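Local coordinates for solute-binding periplasmic protein of iron/siderophore ABC transporter (PDB 6B2Y) that probably captures chelated iron in the periplasm and delivers it to an ABC transporter of the inner membrane, at residues 124-135 against 146-154; 202-210 against 351-359. One frame throughout, in Å; residues are numbered along the deposited sequence.

Contact 1: residues 124-135 against 146-154; sequences KVLTLNPDIAIF and SELVKQLEK
Strand 132-135 and helix 147-154 pack here as successive elements of a beta-alpha-beta unit, which leads on to the parallel strand 159-162. Phe135 meets Val149, Leu152 and Leu148 across the layer between sheet and helix. The segments of strand and helix run nearly antiparallel, at 153°, with their axes 10.5 Å apart. Val149 CG2 sits over the centre of the Phe135 ring in a CH-pi contact. Val149 CG2 lies 3.5 Å from the centroid of the Phe135 ring and 8° off its normal, so the methyl presses squarely on one face. With chi1 at 176°, Val149 CG2 stands anti to the carbonyl carbon, and it is this branch that reaches the ring. Leu152 CD1 comes in the ring plane instead, 3.8 Å from Phe135 CE1. Leu152 CD1 also reaches Ala133 CB at 3.7 Å, so one leucine branch bridges two strand residues on the same side of the sheet. Leu148 touches the far end of the ring, with its CG 4.0 Å from Phe135 CZ. The loop before the strand closes over another flank of the helix. Leu126 CD2 is 4.3 Å from Leu148 CD1. The Gln151 side chain reaches out to this loop; its OE1 lies 3.3 Å from Lys124 CD, a contact with the aliphatic part of the lysine. Gln151 NE2 makes a weak hydrogen bond to Glu123 O, just before the loop segment. No hydrogen bond joins the two segments. Within the sheet, strand 132-136 lies between strands 58-60 and 159-162. Phe135 also rests on Val159 and Phe161, and Leu152 on Val159. On the other face of the sheet, Ile132 and Ile134 meet helix 168-182 through Ala182 and Leu179.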
ATOM      1  N   LYS A 124      14.597  24.266   0.184  1.00 72.66           N
ATOM      2  CA  LYS A 124      15.964  24.058  -0.234  1.00 71.77           C
ATOM      3  C   LYS A 124      16.872  23.768   0.952  1.00 69.17           C
ATOM      4  O   LYS A 124      18.057  23.508   0.763  1.00 63.40           O
ATOM      5  CB  LYS A 124      16.476  25.289  -0.978  1.00 65.62           C
ATOM      6  CG  LYS A 124      15.411  25.979  -1.808  1.00 65.78           C
ATOM      7  CD  LYS A 124      15.067  25.157  -3.040  1.00 62.53           C
ATOM      8  CE  LYS A 124      14.419  26.006  -4.128  1.00 55.03           C
ATOM      9  NZ  LYS A 124      14.994  25.710  -5.475  1.00 55.37           N
ATOM     10  N   VAL A 125      16.328  23.794   2.178  1.00 68.66           N
ATOM     11  CA  VAL A 125      17.097  23.572   3.414  1.00 69.59           C
ATOM     12  C   VAL A 125      17.356  22.086   3.581  1.00 66.56           C
ATOM     13  O   VAL A 125      16.860  21.444   4.513  1.00 63.83           O
ATOM     14  CB  VAL A 125      16.357  24.160   4.640  1.00 68.12           C
ATOM     15  CG1 VAL A 125      17.131  23.938   5.929  1.00 67.85           C
ATOM     16  CG2 VAL A 125      16.091  25.652   4.446  1.00 69.20           C
ATOM     17  N   LEU A 126      18.127  21.507   2.685  1.00 67.65           N
ATOM     18  CA  LEU A 126      18.510  20.119   2.917  1.00 64.90           C
ATOM     19  C   LEU A 126      19.980  20.028   3.346  1.00 61.01           C
ATOM     20  O   LEU A 126      20.829  19.334   2.798  1.00 53.48           O
ATOM     21  CB  LEU A 126      18.180  19.230   1.748  1.00 63.10           C
ATOM     22  CG  LEU A 126      16.676  19.158   1.410  1.00 66.45           C
ATOM     23  CD1 LEU A 126      15.795  19.112   2.623  1.00 61.07           C
ATOM     24  CD2 LEU A 126      16.261  20.327   0.564  1.00 68.04           C
ATOM     25  N   THR A 127      20.188  20.810   4.405  1.00 59.80           N
ATOM     26  CA  THR A 127      21.248  20.710   5.391  1.00 55.19           C
ATOM     27  C   THR A 127      21.057  19.516   6.313  1.00 51.93           C
ATOM     28  O   THR A 127      21.680  19.461   7.387  1.00 50.66           O
ATOM     29  CB  THR A 127      21.267  21.997   6.214  1.00 62.96           C
ATOM     30  OG1 THR A 127      20.235  21.926   7.206  1.00 64.21           O
ATOM     31  CG2 THR A 127      20.978  23.195   5.321  1.00 63.87           C
ATOM     32  N   LEU A 128      20.196  18.570   5.932  1.00 48.83           N
ATOM     33  CA  LEU A 128      19.952  17.374   6.724  1.00 49.78           C
ATOM     34  C   LEU A 128      21.076  16.363   6.600  1.00 43.58           C
ATOM     35  O   LEU A 128      21.060  15.361   7.320  1.00 44.48           O
ATOM     36  CB  LEU A 128      18.637  16.693   6.324  1.00 47.28           C
ATOM     37  CG  LEU A 128      17.320  17.442   6.540  1.00 50.94           C
ATOM     38  CD1 LEU A 128      17.263  18.018   7.940  1.00 44.09           C
ATOM     39  CD2 LEU A 128      17.159  18.514   5.530  1.00 56.48           C
ATOM     40  N   ASN A 129      22.040  16.607   5.721  1.00 41.90           N
ATOM     41  CA  ASN A 129      23.155  15.699   5.483  1.00 44.64           C
ATOM     42  C   ASN A 129      22.691  14.269   5.198  1.00 33.27           C
ATOM     43  O   ASN A 129      23.136  13.323   5.864  1.00 37.56           O
ATOM     44  CB  ASN A 129      24.119  15.718   6.660  1.00 43.34           C
ATOM     45  CG  ASN A 129      24.727  17.074   6.876  1.00 48.68           C
ATOM     46  OD1 ASN A 129      25.083  17.760   5.917  1.00 50.22           O
ATOM     47  ND2 ASN A 129      24.836  17.483   8.135  1.00 48.97           N
ATOM     48  N   PRO A 130      21.796  14.069   4.233  1.00 40.27           N
ATOM     49  CA  PRO A 130      21.326  12.710   3.958  1.00 33.82           C
ATOM     50  C   PRO A 130      22.397  11.880   3.261  1.00 31.35           C
ATOM     51  O   PRO A 130      23.158  12.389   2.434  1.00 33.94           O
ATOM     52  CB  PRO A 130      20.107  12.938   3.056  1.00 31.92           C
ATOM     53  CG  PRO A 130      20.433  14.182   2.319  1.00 38.19           C
ATOM     54  CD  PRO A 130      21.245  15.040   3.267  1.00 37.05           C
ATOM     55  N   ASP A 131      22.465  10.593   3.639  1.00 31.27           N
ATOM     56  CA  ASP A 131      23.337   9.621   2.981  1.00 28.36           C
ATOM     57  C   ASP A 131      22.693   9.054   1.719  1.00 27.69           C
ATOM     58  O   ASP A 131      23.399   8.598   0.814  1.00 25.10           O
ATOM     59  CB  ASP A 131      23.651   8.443   3.918  1.00 30.02           C
ATOM     60  CG  ASP A 131      24.489   8.832   5.124  1.00 34.14           C
ATOM     61  OD1 ASP A 131      25.326   9.751   5.006  1.00 39.80           O
ATOM     62  OD2 ASP A 131      24.319   8.196   6.190  1.00 32.28           O
ATOM     63  N   ILE A 132      21.365   9.056   1.659  1.00 25.86           N
ATOM     64  CA  ILE A 132      20.612   8.412   0.590  1.00 24.58           C
ATOM     65  C   ILE A 132      19.176   8.916   0.665  1.00 19.55           C
ATOM     66  O   ILE A 132      18.693   9.280   1.748  1.00 23.12           O
ATOM     67  CB  ILE A 132      20.683   6.877   0.724  1.00 22.02           C
ATOM     68  CG1 ILE A 132      20.210   6.189  -0.555  1.00 26.90           C
ATOM     69  CG2 ILE A 132      19.890   6.396   1.947  1.00 22.94           C
ATOM     70  CD1 ILE A 132      20.629   4.741  -0.636  1.00 26.57           C
ATOM     71  N   ALA A 133      18.489   8.955  -0.476  1.00 22.92           N
ATOM     72  CA  ALA A 133      17.073   9.296  -0.541  1.00 22.70           C
ATOM     73  C   ALA A 133      16.344   8.250  -1.378  1.00 24.19           C
ATOM     74  O   ALA A 133      16.899   7.734  -2.350  1.00 25.15           O
ATOM     75  CB  ALA A 133      16.861  10.695  -1.141  1.00 23.66           C
ATOM     76  N   ILE A 134      15.111   7.929  -0.997  1.00 23.26           N
ATOM     77  CA  ILE A 134      14.336   6.886  -1.670  1.00 23.29           C
ATOM     78  C   ILE A 134      13.070   7.514  -2.235  1.00 20.47           C
ATOM     79  O   ILE A 134      12.396   8.282  -1.536  1.00 22.50           O
ATOM     80  CB  ILE A 134      13.983   5.735  -0.708  1.00 23.59           C
ATOM     81  CG1 ILE A 134      15.242   5.222   0.006  1.00 27.39           C
ATOM     82  CG2 ILE A 134      13.293   4.621  -1.455  1.00 22.68           C
ATOM     83  CD1 ILE A 134      14.945   4.361   1.214  1.00 34.53           C
ATOM     84  N   PHE A 135      12.758   7.205  -3.498  1.00 20.06           N
ATOM     85  CA  PHE A 135      11.512   7.623  -4.130  1.00 24.21           C
ATOM     86  C   PHE A 135      10.852   6.438  -4.813  1.00 23.19           C
ATOM     87  O   PHE A 135      11.460   5.384  -5.003  1.00 20.04           O
ATOM     88  CB  PHE A 135      11.728   8.716  -5.182  1.00 24.54           C
ATOM     89  CG  PHE A 135      12.175  10.024  -4.618  1.00 27.44           C
ATOM     90  CD1 PHE A 135      13.501  10.220  -4.262  1.00 28.25           C
ATOM     91  CD2 PHE A 135      11.279  11.069  -4.479  1.00 27.98           C
ATOM     92  CE1 PHE A 135      13.919  11.431  -3.756  1.00 31.14           C
ATOM     93  CE2 PHE A 135      11.699  12.277  -3.980  1.00 32.79           C
ATOM     94  CZ  PHE A 135      13.013  12.459  -3.622  1.00 30.36           C
ATOM     95  N   SER A 146       8.645  15.952  -7.780  1.00 63.64           N
ATOM     96  CA  SER A 146       9.780  15.654  -8.655  1.00 59.83           C
ATOM     97  C   SER A 146      10.855  16.732  -8.539  1.00 59.13           C
ATOM     98  O   SER A 146      12.006  16.520  -8.941  1.00 55.43           O
ATOM     99  CB  SER A 146       9.319  15.514 -10.107  1.00 60.30           C
ATOM    100  OG  SER A 146       8.185  14.668 -10.196  1.00 61.86           O
ATOM    101  N   GLU A 147      10.466  17.889  -7.990  1.00 62.19           N
ATOM    102  CA  GLU A 147      11.417  18.980  -7.794  1.00 54.59           C
ATOM    103  C   GLU A 147      12.555  18.566  -6.874  1.00 54.73           C
ATOM    104  O   GLU A 147      13.693  19.024  -7.043  1.00 57.02           O
ATOM    105  CB  GLU A 147      10.711  20.212  -7.217  1.00 60.16           C
ATOM    106  CG  GLU A 147       9.311  20.485  -7.767  1.00 59.29           C
ATOM    107  CD  GLU A 147       8.575  21.570  -6.982  1.00 57.62           C
ATOM    108  OE1 GLU A 147       9.150  22.094  -6.002  1.00 58.75           O
ATOM    109  OE2 GLU A 147       7.424  21.904  -7.348  1.00 55.24           O
ATOM    110  N   LEU A 148      12.270  17.701  -5.899  1.00 54.55           N
ATOM    111  CA  LEU A 148      13.290  17.303  -4.943  1.00 50.69           C
ATOM    112  C   LEU A 148      14.297  16.331  -5.545  1.00 49.02           C
ATOM    113  O   LEU A 148      15.464  16.348  -5.164  1.00 48.18           O
ATOM    114  CB  LEU A 148      12.634  16.692  -3.705  1.00 50.52           C
ATOM    115  CG  LEU A 148      13.571  16.314  -2.555  1.00 49.70           C
ATOM    116  CD1 LEU A 148      14.434  17.491  -2.136  1.00 53.37           C
ATOM    117  CD2 LEU A 148      12.776  15.814  -1.378  1.00 41.10           C
ATOM    118  N   VAL A 149      13.895  15.482  -6.484  1.00 51.70           N
ATOM    119  CA  VAL A 149      14.871  14.571  -7.077  1.00 49.15           C
ATOM    120  C   VAL A 149      15.975  15.354  -7.782  1.00 49.90           C
ATOM    121  O   VAL A 149      17.168  15.095  -7.592  1.00 48.36           O
ATOM    122  CB  VAL A 149      14.173  13.592  -8.033  1.00 47.83           C
ATOM    123  CG1 VAL A 149      15.199  12.712  -8.706  1.00 41.32           C
ATOM    124  CG2 VAL A 149      13.147  12.775  -7.258  1.00 42.72           C
ATOM    125  N   LYS A 150      15.585  16.335  -8.591  1.00 53.22           N
ATOM    126  CA  LYS A 150      16.544  17.132  -9.346  1.00 54.36           C
ATOM    127  C   LYS A 150      17.532  17.847  -8.420  1.00 50.41           C
ATOM    128  O   LYS A 150      18.740  17.895  -8.690  1.00 53.51           O
ATOM    129  CB  LYS A 150      15.749  18.111 -10.204  1.00 51.88           C
ATOM    130  CG  LYS A 150      16.585  19.027 -11.084  1.00 54.09           C
ATOM    131  CD  LYS A 150      15.625  20.002 -11.716  1.00 51.32           C
ATOM    132  CE  LYS A 150      16.179  20.671 -12.896  1.00 54.08           C
ATOM    133  NZ  LYS A 150      17.540  21.290 -12.562  1.00 56.62           N
ATOM    134  N   GLN A 151      17.033  18.384  -7.306  1.00 51.86           N
ATOM    135  CA  GLN A 151      17.897  19.086  -6.364  1.00 56.99           C
ATOM    136  C   GLN A 151      18.927  18.129  -5.755  1.00 53.69           C
ATOM    137  O   GLN A 151      20.125  18.425  -5.719  1.00 48.51           O
ATOM    138  CB  GLN A 151      17.039  19.759  -5.288  1.00 57.22           C
ATOM    139  CG  GLN A 151      17.777  20.276  -4.065  1.00 59.04           C
ATOM    140  CD  GLN A 151      16.966  21.327  -3.324  1.00 67.58           C
ATOM    141  OE1 GLN A 151      17.006  22.510  -3.658  1.00 70.73           O
ATOM    142  NE2 GLN A 151      16.208  20.895  -2.328  1.00 69.56           N
ATOM    143  N   LEU A 152      18.478  16.955  -5.301  1.00 54.52           N
ATOM    144  CA  LEU A 152      19.384  15.998  -4.683  1.00 48.09           C
ATOM    145  C   LEU A 152      20.464  15.528  -5.652  1.00 47.85           C
ATOM    146  O   LEU A 152      21.628  15.359  -5.259  1.00 47.34           O
ATOM    147  CB  LEU A 152      18.584  14.804  -4.151  1.00 50.19           C
ATOM    148  CG  LEU A 152      17.734  14.992  -2.900  1.00 48.27           C
ATOM    149  CD1 LEU A 152      16.560  14.009  -2.829  1.00 47.36           C
ATOM    150  CD2 LEU A 152      18.563  14.941  -1.634  1.00 46.61           C
ATOM    151  N   GLU A 153      20.091  15.249  -6.905  1.00 51.43           N
ATOM    152  CA  GLU A 153      21.036  14.688  -7.868  1.00 51.24           C
ATOM    153  C   GLU A 153      22.211  15.630  -8.109  1.00 50.61           C
ATOM    154  O   GLU A 153      23.367  15.192  -8.178  1.00 52.66           O
ATOM    155  CB  GLU A 153      20.314  14.365  -9.179  1.00 52.04           C
ATOM    156  CG  GLU A 153      19.456  13.109  -9.097  1.00 47.81           C
ATOM    157  CD  GLU A 153      19.017  12.607 -10.456  1.00 52.11           C
ATOM    158  OE1 GLU A 153      19.597  11.614 -10.942  1.00 51.77           O
ATOM    159  OE2 GLU A 153      18.095  13.210 -11.041  1.00 56.89           O
ATOM    160  N   LYS A 154      21.943  16.932  -8.219  1.00 53.30           N
ATOM    161  CA  LYS A 154      23.028  17.881  -8.446  1.00 51.39           C
ATOM    162  C   LYS A 154      23.847  18.116  -7.181  1.00 52.69           C
ATOM    163  O   LYS A 154      25.030  18.468  -7.273  1.00 52.83           O
ATOM    164  CB  LYS A 154      22.486  19.199  -8.999  1.00 47.44           C
ATOM    165  CG  LYS A 154      22.454  19.231 -10.523  1.00 47.99           C
ATOM    166  CD  LYS A 154      21.715  20.446 -11.078  1.00 47.81           C
ATOM    167  CE  LYS A 154      22.608  21.678 -11.179  1.00 41.07           C
ATOM    168  NZ  LYS A 154      21.841  22.860 -11.697  1.00 36.73           N
TER

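Contact 2: residues 202-210 against 351-359; sequences KVTDITNKI and YPEQFADLD
Ile206 meets Phe355 where the end of the long helix 186-207 packs on the loop between helices 340-350 and 360-371. Helix 186-207 is consistent with the long backbone helix linking the two lobes in siderophore-type periplasmic binding proteins. Ile206 CB lies 3.7 Å from Phe355 CZ. Ile206 CG2 is 3.6 Å from Gln354 OE1. The other branch starts at CG1, anti to the carbonyl carbon (chi1 -70°), and runs out extended to CD1. Ile206 CD1, at the tip, lies 3.5 Å from Phe355 CE1 and also touches the backbone O of Gln354. The Phe355 ring enters with its edge towards the helix, and the carbonyl oxygens of Lys202 and Val203 lie near its plane. Val203 O accepts backbone bonds from Ile206 N and Thr207 N. Leu358 extends the apolar contact, its CD2 4.1 Å from Val203 CG2. Ala347 of helix 340-350 also touches Phe355. Lys348 NZ of that helix donates hydrogen bonds to Phe355 O and Leu358 O. Further along the chain, Ile210 CD1 stands over one face of the Tyr351 ring, 3.6 Å from its centroid, while Tyr351 OH is hydrogen-bonded to Gly247 O.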
ATOM      1  N   LYS A 202       0.574 -19.450  -0.631  1.00 23.22           N
ATOM      2  CA  LYS A 202      -0.636 -19.982  -0.002  1.00 21.60           C
ATOM      3  C   LYS A 202      -1.864 -19.716  -0.849  1.00 25.13           C
ATOM      4  O   LYS A 202      -2.805 -20.524  -0.868  1.00 28.26           O
ATOM      5  CB  LYS A 202      -0.847 -19.357   1.377  1.00 22.68           C
ATOM      6  CG  LYS A 202       0.136 -19.795   2.417  1.00 28.41           C
ATOM      7  CD  LYS A 202      -0.044 -18.982   3.688  1.00 29.58           C
ATOM      8  CE  LYS A 202       0.980 -19.381   4.719  1.00 33.03           C
ATOM      9  NZ  LYS A 202       0.792 -18.641   5.989  1.00 29.99           N
ATOM     10  N   VAL A 203      -1.885 -18.576  -1.530  1.00 23.21           N
ATOM     11  CA  VAL A 203      -2.992 -18.195  -2.392  1.00 24.38           C
ATOM     12  C   VAL A 203      -2.848 -18.806  -3.776  1.00 26.69           C
ATOM     13  O   VAL A 203      -3.795 -19.396  -4.300  1.00 23.53           O
ATOM     14  CB  VAL A 203      -3.087 -16.655  -2.478  1.00 22.52           C
ATOM     15  CG1 VAL A 203      -4.075 -16.232  -3.559  1.00 21.29           C
ATOM     16  CG2 VAL A 203      -3.472 -16.059  -1.110  1.00 22.59           C
ATOM     17  N   THR A 204      -1.664 -18.669  -4.393  1.00 24.74           N
ATOM     18  CA  THR A 204      -1.522 -19.119  -5.773  1.00 24.71           C
ATOM     19  C   THR A 204      -1.497 -20.633  -5.893  1.00 27.57           C
ATOM     20  O   THR A 204      -1.836 -21.148  -6.966  1.00 25.44           O
ATOM     21  CB  THR A 204      -0.264 -18.529  -6.434  1.00 23.29           C
ATOM     22  OG1 THR A 204       0.917 -18.973  -5.754  1.00 25.84           O
ATOM     23  CG2 THR A 204      -0.353 -17.002  -6.439  1.00 24.43           C
ATOM     24  N   ASP A 205      -1.096 -21.349  -4.837  1.00 25.19           N
ATOM     25  CA  ASP A 205      -1.221 -22.809  -4.841  1.00 29.44           C
ATOM     26  C   ASP A 205      -2.621 -23.219  -5.287  1.00 30.52           C
ATOM     27  O   ASP A 205      -2.789 -24.205  -6.019  1.00 31.42           O
ATOM     28  CB  ASP A 205      -0.933 -23.383  -3.444  1.00 31.98           C
ATOM     29  CG  ASP A 205       0.570 -23.547  -3.131  1.00 34.17           C
ATOM     30  OD1 ASP A 205       1.449 -23.234  -3.962  1.00 32.90           O
ATOM     31  OD2 ASP A 205       0.865 -24.007  -2.007  1.00 38.07           O
ATOM     32  N   ILE A 206      -3.632 -22.461  -4.861  1.00 25.67           N
ATOM     33  CA  ILE A 206      -5.026 -22.712  -5.223  1.00 29.71           C
ATOM     34  C   ILE A 206      -5.427 -21.958  -6.486  1.00 28.01           C
ATOM     35  O   ILE A 206      -6.034 -22.531  -7.398  1.00 29.34           O
ATOM     36  CB  ILE A 206      -5.955 -22.344  -4.039  1.00 28.62           C
ATOM     37  CG1 ILE A 206      -5.786 -23.343  -2.896  1.00 30.98           C
ATOM     38  CG2 ILE A 206      -7.402 -22.283  -4.502  1.00 29.32           C
ATOM     39  CD1 ILE A 206      -6.497 -22.952  -1.611  1.00 36.33           C
ATOM     40  N   THR A 207      -5.138 -20.654  -6.576  1.00 25.57           N
ATOM     41  CA  THR A 207      -5.686 -19.883  -7.690  1.00 25.42           C
ATOM     42  C   THR A 207      -4.977 -20.129  -9.023  1.00 29.24           C
ATOM     43  O   THR A 207      -5.549 -19.795 -10.070  1.00 31.20           O
ATOM     44  CB  THR A 207      -5.666 -18.380  -7.383  1.00 24.57           C
ATOM     45  OG1 THR A 207      -4.318 -17.974  -7.134  1.00 24.44           O
ATOM     46  CG2 THR A 207      -6.544 -18.053  -6.144  1.00 24.83           C
ATOM     47  N   ASN A 208      -3.763 -20.696  -9.022  1.00 28.05           N
ATOM     48  CA  ASN A 208      -3.119 -21.037 -10.295  1.00 29.63           C
ATOM     49  C   ASN A 208      -3.961 -22.017 -11.110  1.00 34.72           C
ATOM     50  O   ASN A 208      -3.956 -21.960 -12.349  1.00 34.83           O
ATOM     51  CB  ASN A 208      -1.728 -21.639 -10.059  1.00 29.85           C
ATOM     52  CG  ASN A 208      -0.661 -20.589  -9.744  1.00 26.37           C
ATOM     53  OD1 ASN A 208      -0.838 -19.403 -10.007  1.00 29.51           O
ATOM     54  ND2 ASN A 208       0.461 -21.038  -9.178  1.00 28.11           N
ATOM     55  N   LYS A 209      -4.692 -22.916 -10.441  1.00 34.82           N
ATOM     56  CA  LYS A 209      -5.415 -23.997 -11.114  1.00 29.72           C
ATOM     57  C   LYS A 209      -6.824 -23.627 -11.553  1.00 35.36           C
ATOM     58  O   LYS A 209      -7.465 -24.415 -12.253  1.00 35.75           O
ATOM     59  CB  LYS A 209      -5.494 -25.227 -10.203  1.00 35.91           C
ATOM     60  CG  LYS A 209      -4.191 -25.578  -9.514  1.00 40.64           C
ATOM     61  CD  LYS A 209      -3.247 -26.300 -10.454  1.00 46.12           C
ATOM     62  CE  LYS A 209      -1.876 -26.496  -9.810  1.00 49.21           C
ATOM     63  NZ  LYS A 209      -1.833 -27.618  -8.826  1.00 50.91           N
ATOM     64  N   ILE A 210      -7.332 -22.464 -11.161  1.00 32.68           N
ATOM     65  CA  ILE A 210      -8.730 -22.123 -11.440  1.00 28.19           C
ATOM     66  C   ILE A 210      -8.876 -21.688 -12.893  1.00 29.84           C
ATOM     67  O   ILE A 210      -8.205 -20.741 -13.326  1.00 29.93           O
ATOM     68  CB  ILE A 210      -9.238 -21.033 -10.491  1.00 30.88           C
ATOM     69  CG1 ILE A 210      -9.252 -21.551  -9.052  1.00 27.71           C
ATOM     70  CG2 ILE A 210     -10.605 -20.555 -10.927  1.00 31.71           C
ATOM     71  CD1 ILE A 210      -9.537 -20.490  -8.030  1.00 24.88           C
ATOM     72  N   TYR A 351     -13.020 -16.872  -2.887  1.00 25.81           N
ATOM     73  CA  TYR A 351     -13.204 -18.319  -2.762  1.00 28.70           C
ATOM     74  C   TYR A 351     -13.236 -18.677  -1.284  1.00 29.54           C
ATOM     75  O   TYR A 351     -12.275 -19.237  -0.745  1.00 26.43           O
ATOM     76  CB  TYR A 351     -12.095 -19.070  -3.503  1.00 28.72           C
ATOM     77  CG  TYR A 351     -11.976 -18.679  -4.961  1.00 27.04           C
ATOM     78  CD1 TYR A 351     -12.798 -19.251  -5.927  1.00 26.12           C
ATOM     79  CD2 TYR A 351     -11.035 -17.741  -5.381  1.00 23.82           C
ATOM     80  CE1 TYR A 351     -12.704 -18.894  -7.250  1.00 27.56           C
ATOM     81  CE2 TYR A 351     -10.929 -17.381  -6.718  1.00 24.45           C
ATOM     82  CZ  TYR A 351     -11.756 -17.976  -7.656  1.00 25.12           C
ATOM     83  OH  TYR A 351     -11.675 -17.639  -8.990  1.00 24.82           O
ATOM     84  N   PRO A 352     -14.340 -18.354  -0.597  1.00 27.78           N
ATOM     85  CA  PRO A 352     -14.388 -18.579   0.861  1.00 32.19           C
ATOM     86  C   PRO A 352     -14.169 -20.028   1.254  1.00 33.40           C
ATOM     87  O   PRO A 352     -13.452 -20.309   2.221  1.00 29.83           O
ATOM     88  CB  PRO A 352     -15.798 -18.103   1.246  1.00 34.19           C
ATOM     89  CG  PRO A 352     -16.300 -17.312   0.084  1.00 33.62           C
ATOM     90  CD  PRO A 352     -15.608 -17.841  -1.133  1.00 30.77           C
ATOM     91  N   GLU A 353     -14.771 -20.958   0.513  1.00 36.14           N
ATOM     92  CA  GLU A 353     -14.650 -22.376   0.831  1.00 36.81           C
ATOM     93  C   GLU A 353     -13.202 -22.845   0.743  1.00 38.73           C
ATOM     94  O   GLU A 353     -12.682 -23.478   1.669  1.00 39.07           O
ATOM     95  CB  GLU A 353     -15.544 -23.180  -0.119  1.00 39.60           C
ATOM     96  CG  GLU A 353     -15.279 -24.673  -0.127  1.00 51.45           C
ATOM     97  CD  GLU A 353     -16.543 -25.488   0.048  1.00 52.87           C
ATOM     98  OE1 GLU A 353     -16.462 -26.589   0.633  1.00 56.67           O
ATOM     99  OE2 GLU A 353     -17.618 -25.028  -0.403  1.00 56.32           O
ATOM    100  N   GLN A 354     -12.528 -22.523  -0.361  1.00 35.97           N
ATOM    101  CA  GLN A 354     -11.176 -23.013  -0.592  1.00 34.48           C
ATOM    102  C   GLN A 354     -10.151 -22.371   0.332  1.00 32.68           C
ATOM    103  O   GLN A 354      -9.077 -22.946   0.540  1.00 33.36           O
ATOM    104  CB  GLN A 354     -10.817 -22.780  -2.058  1.00 31.82           C
ATOM    105  CG  GLN A 354     -12.035 -22.926  -2.964  1.00 35.93           C
ATOM    106  CD  GLN A 354     -11.674 -23.150  -4.415  1.00 42.55           C
ATOM    107  OE1 GLN A 354     -10.643 -23.760  -4.730  1.00 48.08           O
ATOM    108  NE2 GLN A 354     -12.524 -22.662  -5.316  1.00 39.45           N
ATOM    109  N   PHE A 355     -10.462 -21.215   0.914  1.00 34.11           N
ATOM    110  CA  PHE A 355      -9.544 -20.512   1.801  1.00 32.29           C
ATOM    111  C   PHE A 355     -10.101 -20.430   3.219  1.00 36.12           C
ATOM    112  O   PHE A 355      -9.895 -19.443   3.930  1.00 34.56           O
ATOM    113  CB  PHE A 355      -9.228 -19.119   1.261  1.00 30.16           C
ATOM    114  CG  PHE A 355      -8.383 -19.136   0.006  1.00 28.26           C
ATOM    115  CD1 PHE A 355      -7.042 -19.485   0.063  1.00 27.29           C
ATOM    116  CD2 PHE A 355      -8.938 -18.803  -1.217  1.00 28.67           C
ATOM    117  CE1 PHE A 355      -6.271 -19.508  -1.084  1.00 27.56           C
ATOM    118  CE2 PHE A 355      -8.177 -18.817  -2.365  1.00 24.78           C
ATOM    119  CZ  PHE A 355      -6.842 -19.171  -2.298  1.00 25.76           C
ATOM    120  N   ALA A 356     -10.803 -21.479   3.662  1.00 37.58           N
ATOM    121  CA  ALA A 356     -11.305 -21.493   5.034  1.00 36.55           C
ATOM    122  C   ALA A 356     -10.169 -21.579   6.049  1.00 39.13           C
ATOM    123  O   ALA A 356     -10.269 -21.013   7.143  1.00 41.78           O
ATOM    124  CB  ALA A 356     -12.283 -22.654   5.219  1.00 39.76           C
ATOM    125  N   ASP A 357      -9.078 -22.251   5.700  1.00 41.42           N
ATOM    126  CA  ASP A 357      -7.935 -22.397   6.589  1.00 42.04           C
ATOM    127  C   ASP A 357      -7.002 -21.188   6.578  1.00 41.28           C
ATOM    128  O   ASP A 357      -6.066 -21.143   7.385  1.00 44.74           O
ATOM    129  CB  ASP A 357      -7.152 -23.658   6.205  1.00 42.88           C
ATOM    130  CG  ASP A 357      -6.716 -23.657   4.738  1.00 51.07           C
ATOM    131  OD1 ASP A 357      -5.500 -23.818   4.479  1.00 53.87           O
ATOM    132  OD2 ASP A 357      -7.585 -23.488   3.845  1.00 48.68           O
ATOM    133  N   LEU A 358      -7.228 -20.217   5.697  1.00 34.35           N
ATOM    134  CA  LEU A 358      -6.347 -19.065   5.542  1.00 33.81           C
ATOM    135  C   LEU A 358      -6.884 -17.899   6.359  1.00 28.99           C
ATOM    136  O   LEU A 358      -8.047 -17.520   6.210  1.00 33.59           O
ATOM    137  CB  LEU A 358      -6.232 -18.676   4.065  1.00 30.49           C
ATOM    138  CG  LEU A 358      -5.402 -17.432   3.705  1.00 26.89           C
ATOM    139  CD1 LEU A 358      -3.977 -17.667   4.099  1.00 27.40           C
ATOM    140  CD2 LEU A 358      -5.518 -17.106   2.225  1.00 29.33           C
ATOM    141  N   ASP A 359      -6.028 -17.320   7.198  1.00 32.56           N
ATOM    142  CA  ASP A 359      -6.405 -16.225   8.095  1.00 29.19           C
ATOM    143  C   ASP A 359      -5.454 -15.047   7.905  1.00 30.19           C
ATOM    144  O   ASP A 359      -4.365 -15.021   8.509  1.00 28.19           O
ATOM    145  CB  ASP A 359      -6.391 -16.693   9.545  1.00 33.61           C
ATOM    146  CG  ASP A 359      -6.776 -15.595  10.524  1.00 37.43           C
ATOM    147  OD1 ASP A 359      -7.034 -14.448  10.096  1.00 31.69           O
ATOM    148  OD2 ASP A 359      -6.829 -15.896  11.739  1.00 43.57           O
TER

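Overall arrangement
Contacts 1 and 2 lie on opposite sides of the chain's centre, their own centres about 44 Å apart. They share no helix or strand and do not touch. Contact 1 joins neighbours in sequence within the lobe of the five-stranded parallel sheet. Contact 2 joins elements 141 residues apart, at the end of the long helix. Both are partly buried, with apolar cores and more exposed flanks. Neither has a hydrogen bond between its segments. The methyl over a ring comes from the helix in contact 1, and from a loop residue in contact 2. The strand and helix of contact 1 meet through side chains alone, whereas the helix and loop of contact 2 also use backbone carbonyl oxygens.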